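Local coordinates for isocitrate dehydrogenase [NAD] subunit 1 (Saccharomyces cerevisiae, PDB 3BLX), which acts with subunit 2 as an allosteric mitochondrial enzyme that oxidatively decarboxylates isocitrate to 2-oxoglutarate with NAD+ in the citric acid cycle, and also binds RNA, at the interface of chains A and B. Sequence-based numbering; all coordinates share one arbitrary frame. Chains: chain A, Isocitrate dehydrogenase [NAD] subunit 1; chain B, Isocitrate dehydrogenase [NAD] subunit 2.

Contact 1: the interface of chains A and B. Residues chain A 87, 276-277; chain B 222-223, 226.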
ATOM      1  N   GLN A  87     -43.800  -0.796   6.304  1.00 63.47           N
ATOM      2  CA  GLN A  87     -43.572  -2.185   5.887  1.00 74.31           C
ATOM      3  C   GLN A  87     -42.395  -2.345   4.916  1.00 59.81           C
ATOM      4  O   GLN A  87     -41.814  -3.416   4.806  1.00 61.96           O
ATOM      5  CB  GLN A  87     -44.860  -2.815   5.307  1.00 86.73           C
ATOM      6  CG  GLN A  87     -46.043  -2.894   6.304  1.00 97.48           C
ATOM      7  CD  GLN A  87     -47.378  -3.314   5.657  1.00110.22           C
ATOM      8  OE1 GLN A  87     -47.463  -3.529   4.438  1.00 95.68           O
ATOM      9  NE2 GLN A  87     -48.422  -3.430   6.483  1.00 89.31           N
ATOM     10  N   VAL A 276     -46.221  -7.564   7.057  1.00 48.86           N
ATOM     11  CA  VAL A 276     -46.599  -7.074   5.733  1.00 93.00           C
ATOM     12  C   VAL A 276     -48.051  -7.348   5.280  1.00102.23           C
ATOM     13  O   VAL A 276     -48.747  -6.435   4.776  1.00 71.61           O
ATOM     14  CB  VAL A 276     -45.597  -7.602   4.669  1.00 97.28           C
ATOM     15  CG1 VAL A 276     -44.412  -6.630   4.501  1.00 88.91           C
ATOM     16  CG2 VAL A 276     -45.110  -8.995   5.061  1.00 69.65           C
ATOM     17  N   GLY A 277     -48.496  -8.594   5.471  1.00 89.10           N
ATOM     18  CA  GLY A 277     -49.775  -9.067   4.950  1.00 84.42           C
ATOM     19  C   GLY A 277     -50.840  -9.274   6.013  1.00 90.23           C
ATOM     20  O   GLY A 277     -52.027  -9.011   5.751  1.00 69.95           O
TER
ATOM     21  N   ASP B 222     -43.722  -6.984  -2.074  1.00 32.90           N
ATOM     22  CA  ASP B 222     -43.639  -7.672  -0.774  1.00 34.04           C
ATOM     23  C   ASP B 222     -44.867  -8.549  -0.521  1.00 37.16           C
ATOM     24  O   ASP B 222     -44.740  -9.698  -0.124  1.00 41.76           O
ATOM     25  CB  ASP B 222     -43.556  -6.694   0.401  1.00 43.51           C
ATOM     26  CG  ASP B 222     -42.453  -5.666   0.264  1.00 71.38           C
ATOM     27  OD1 ASP B 222     -42.222  -5.165  -0.854  1.00 83.49           O
ATOM     28  OD2 ASP B 222     -41.836  -5.333   1.301  1.00 69.06           O
ATOM     29  N   ASN B 223     -46.060  -7.993  -0.720  1.00 34.03           N
ATOM     30  CA  ASN B 223     -47.287  -8.710  -0.398  1.00 36.21           C
ATOM     31  C   ASN B 223     -47.528  -9.849  -1.382  1.00 37.57           C
ATOM     32  O   ASN B 223     -47.887 -10.966  -1.011  1.00 35.90           O
ATOM     33  CB  ASN B 223     -48.490  -7.759  -0.359  1.00 39.81           C
ATOM     34  CG  ASN B 223     -48.362  -6.685   0.720  1.00 55.11           C
ATOM     35  OD1 ASN B 223     -47.756  -6.901   1.777  1.00 62.09           O
ATOM     36  ND2 ASN B 223     -48.945  -5.517   0.454  1.00 55.81           N
ATOM     37  N   LEU B 226     -45.586 -12.867  -0.514  1.00 33.31           N
ATOM     38  CA  LEU B 226     -46.078 -13.491   0.705  1.00 27.86           C
ATOM     39  C   LEU B 226     -47.339 -14.280   0.385  1.00 36.63           C
ATOM     40  O   LEU B 226     -47.509 -15.405   0.847  1.00 40.32           O
ATOM     41  CB  LEU B 226     -46.396 -12.439   1.746  1.00 33.42           C
ATOM     42  CG  LEU B 226     -46.214 -12.788   3.224  1.00 38.67           C
ATOM     43  CD1 LEU B 226     -47.391 -12.233   3.947  1.00 34.77           C
ATOM     44  CD2 LEU B 226     -46.083 -14.277   3.510  1.00 25.14           C
TER

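Contact 2: the interface of chains A and B. Residues chain A 87-88, 90, 135, 241; chain B 189-190, 220, 222.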
ATOM      1  N   GLN A  87     -43.800  -0.796   6.304  1.00 63.47           N
ATOM      2  CA  GLN A  87     -43.572  -2.185   5.887  1.00 74.31           C
ATOM      3  C   GLN A  87     -42.395  -2.345   4.916  1.00 59.81           C
ATOM      4  O   GLN A  87     -41.814  -3.416   4.806  1.00 61.96           O
ATOM      5  CB  GLN A  87     -44.860  -2.815   5.307  1.00 86.73           C
ATOM      6  CG  GLN A  87     -46.043  -2.894   6.304  1.00 97.48           C
ATOM      7  CD  GLN A  87     -47.378  -3.314   5.657  1.00110.22           C
ATOM      8  OE1 GLN A  87     -47.463  -3.529   4.438  1.00 95.68           O
ATOM      9  NE2 GLN A  87     -48.422  -3.430   6.483  1.00 89.31           N
ATOM     10  N   THR A  88     -42.043  -1.277   4.215  1.00 70.04           N
ATOM     11  CA  THR A  88     -40.992  -1.366   3.197  1.00 73.30           C
ATOM     12  C   THR A  88     -39.637  -0.797   3.650  1.00 62.24           C
ATOM     13  O   THR A  88     -38.629  -1.001   2.986  1.00 64.24           O
ATOM     14  CB  THR A  88     -41.422  -0.714   1.860  1.00 56.79           C
ATOM     15  OG1 THR A  88     -41.948   0.590   2.106  1.00 67.06           O
ATOM     16  CG2 THR A  88     -42.493  -1.523   1.206  1.00 71.30           C
ATOM     17  N   HIS A  90     -39.299   2.554   4.562  1.00 49.24           N
ATOM     18  CA  HIS A  90     -39.281   4.000   4.400  1.00 45.50           C
ATOM     19  C   HIS A  90     -40.154   4.689   5.463  1.00 53.14           C
ATOM     20  O   HIS A  90     -40.444   4.107   6.515  1.00 40.47           O
ATOM     21  CB  HIS A  90     -39.669   4.385   2.976  1.00 52.87           C
ATOM     22  CG  HIS A  90     -38.813   3.735   1.920  1.00 73.99           C
ATOM     23  ND1 HIS A  90     -39.176   2.570   1.276  1.00 86.05           N
ATOM     24  CD2 HIS A  90     -37.612   4.088   1.399  1.00 58.61           C
ATOM     25  CE1 HIS A  90     -38.241   2.238   0.400  1.00 71.01           C
ATOM     26  NE2 HIS A  90     -37.282   3.141   0.457  1.00 43.37           N
ATOM     27  N   GLU A 135     -31.378   0.911  -2.299  1.00 36.64           N
ATOM     28  CA  GLU A 135     -32.744   1.397  -2.227  1.00 46.44           C
ATOM     29  C   GLU A 135     -32.904   2.583  -1.248  1.00 35.81           C
ATOM     30  O   GLU A 135     -33.667   3.523  -1.489  1.00 34.21           O
ATOM     31  CB  GLU A 135     -33.680   0.236  -1.865  1.00 42.49           C
ATOM     32  CG  GLU A 135     -35.154   0.565  -2.003  1.00 82.64           C
ATOM     33  CD  GLU A 135     -36.056  -0.669  -1.962  1.00 96.55           C
ATOM     34  OE1 GLU A 135     -35.646  -1.728  -2.486  1.00 83.44           O
ATOM     35  OE2 GLU A 135     -37.187  -0.573  -1.421  1.00104.15           O
ATOM     36  N   THR A 241     -36.160  -7.692   1.186  1.00 42.42           N
ATOM     37  CA  THR A 241     -37.576  -7.721   1.357  1.00 28.98           C
ATOM     38  C   THR A 241     -38.172  -8.938   0.654  1.00 39.79           C
ATOM     39  O   THR A 241     -38.996  -9.637   1.214  1.00 34.50           O
ATOM     40  CB  THR A 241     -38.191  -6.436   0.796  1.00 63.19           C
ATOM     41  OG1 THR A 241     -38.461  -5.532   1.876  1.00 78.28           O
ATOM     42  CG2 THR A 241     -39.483  -6.728   0.015  1.00 49.01           C
TER
ATOM     43  N   LYS B 189     -43.006  -1.706  -6.243  1.00 37.45           N
ATOM     44  CA  LYS B 189     -42.401  -1.459  -4.925  1.00 50.62           C
ATOM     45  C   LYS B 189     -42.890  -0.087  -4.395  1.00 57.18           C
ATOM     46  O   LYS B 189     -43.436   0.707  -5.160  1.00 38.24           O
ATOM     47  CB  LYS B 189     -40.869  -1.532  -5.000  1.00 45.56           C
ATOM     48  CG  LYS B 189     -40.199  -2.328  -3.886  1.00 72.63           C
ATOM     49  CD  LYS B 189     -40.837  -2.029  -2.527  1.00 80.19           C
ATOM     50  CE  LYS B 189     -39.834  -2.129  -1.375  1.00 93.24           C
ATOM     51  NZ  LYS B 189     -39.284  -3.495  -1.159  1.00 67.49           N
ATOM     52  N   SER B 190     -42.709   0.167  -3.095  1.00 73.94           N
ATOM     53  CA  SER B 190     -43.340   1.303  -2.405  1.00 71.76           C
ATOM     54  C   SER B 190     -43.559   2.525  -3.294  1.00 68.74           C
ATOM     55  O   SER B 190     -42.636   3.272  -3.558  1.00 68.92           O
ATOM     56  CB  SER B 190     -42.534   1.707  -1.172  1.00 76.19           C
ATOM     57  OG  SER B 190     -43.177   2.765  -0.491  1.00 66.95           O
ATOM     58  N   LEU B 220     -48.138  -4.494  -3.665  1.00 25.63           N
ATOM     59  CA  LEU B 220     -46.728  -4.328  -3.309  1.00 31.48           C
ATOM     60  C   LEU B 220     -46.050  -5.639  -3.582  1.00 33.67           C
ATOM     61  O   LEU B 220     -46.599  -6.677  -3.253  1.00 29.82           O
ATOM     62  CB  LEU B 220     -46.540  -3.966  -1.833  1.00 29.04           C
ATOM     63  CG  LEU B 220     -46.704  -2.512  -1.387  1.00 47.57           C
ATOM     64  CD1 LEU B 220     -46.188  -2.324   0.045  1.00 44.50           C
ATOM     65  CD2 LEU B 220     -46.005  -1.558  -2.354  1.00 42.42           C
ATOM     66  N   ASP B 222     -43.722  -6.984  -2.074  1.00 32.90           N
ATOM     67  CA  ASP B 222     -43.639  -7.672  -0.774  1.00 34.04           C
ATOM     68  C   ASP B 222     -44.867  -8.549  -0.521  1.00 37.16           C
ATOM     69  O   ASP B 222     -44.740  -9.698  -0.124  1.00 41.76           O
ATOM     70  CB  ASP B 222     -43.556  -6.694   0.401  1.00 43.51           C
ATOM     71  CG  ASP B 222     -42.453  -5.666   0.264  1.00 71.38           C
ATOM     72  OD1 ASP B 222     -42.222  -5.165  -0.854  1.00 83.49           O
ATOM     73  OD2 ASP B 222     -41.836  -5.333   1.301  1.00 69.06           O
TER

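Contact 1: the interface of chains A and B
The main-chain carbonyl O of A:Val276 is met by the carboxamide of B:Asn223, whose OD1 is modelled 3.2 Å away. As built, this is a clash of two acceptors and cannot be a hydrogen bond. Amide oxygen and nitrogen are hard to tell apart at this resolution, so turning the B:Asn223 amide over could bring its N-H group to the same place as a donor. The approach is from the side of the carbonyl, at about 95° for C-O to OD1, and not from beyond its end, so even a bond from the turned amide would be poorly directed at best. B:Asn223 gets there with CG anti to its own carbonyl carbon (chi1 -62°), which turns the amide towards the chain A loop. On the chain A side, the carboxamide of A:Gln87 lies beside the same O of A:Val276, and which way round it sits is not settled.

Beside this polar spot lies a thin apolar layer. The two methyls of A:Val276 point towards different residues of the helix: CG1 faces the CB of B:Asp222 at 4.2 Å, the side chains crossing at about a right angle, while CG2 approaches CD1 of B:Leu226 at 4.1 Å. The valine thus bridges residues one helical turn apart, with B:Asn223 meeting its backbone carbonyl to one side. The contacts are loose, in keeping with the modest surface buried here.

B:Asp222 is a predicted ligand of magnesium and of the substrate, and its carboxylate points past the valine towards the end of helix 84-88. The OD2 of B:Asp222 and the backbone O of A:Gln87 stand 4.0 Å apart with no bond between them. The interface therefore probably borders a ligand-binding cleft in this apo enzyme. At the other end of the patch, A:Gly277 offers bare backbone, its CA lying 4.1 Å from CD1 of B:Leu226.

Contact 2: the interface of chains A and B
The imidazole of A:His90 has the hydroxyl OG1 of A:Thr88 at its edge and in its plane, and that hydroxyl in turn meets B:Ser190, with A:Thr88 OG1 3.5 Å from B:Ser190 CB. The other flat group that matters is the carboxylate of A:Glu135, at the end of a chain extended beyond CG. OE2 of A:Glu135 forms a long salt bridge of 3.6 Å with NZ of B:Lys189, the two side chains crossing obliquely.

NZ of B:Lys189 also faces OD1 of B:Asp222 within chain B at 3.4 Å, a salt bridge whose hydrogen bond is weak. B:Lys189 is bent at chi2, chi3 and chi4 (-65° at the last), which swings NZ between the two acids. A:Thr241 closes in from chain A, and its OG1 gives a weak 3.4 Å hydrogen bond to OD2 of B:Asp222; the overlap of its methyl with that carboxylate is doubtful.

Apolar contact comes from the methyl of A:Thr88. Placed anti to its own carbonyl carbon, CG2 of A:Thr88 packs 3.8 Å from CE of B:Lys189, tip to tip, and 4.0 Å from CD1 of B:Leu220. With a methionine in place of B:Lys189, the carboxylates of A:Glu135 and B:Asp222 would probably lose their shared partner and with it the charged link from A:Glu135 to chain B.

B:Lys189 is predicted to be critical for catalysis and B:Asp222 to bind metal and substrate. Dehydrogenases of this family build such ligand sites between subunits, so the contact probably helps to shape a ligand site shared by the two subunits.

Contact 1 and contact 2 are neighbouring parts of one heterodimer interface, their C-alpha centres about 8 Å apart, and they share A:Gln87 and B:Asp222. The start of helix 221-230 in chain B links them: one flank packs on the chain A loop at contact 1, while the aspartate carboxylate belongs to the charged cluster of contact 2. On the other side, A:Gln87, near the end of helix 84-88, belongs to both. Shifts between the subunits of the octamer could therefore reach the predicted ligand-binding groups, a plausible route for allosteric communication.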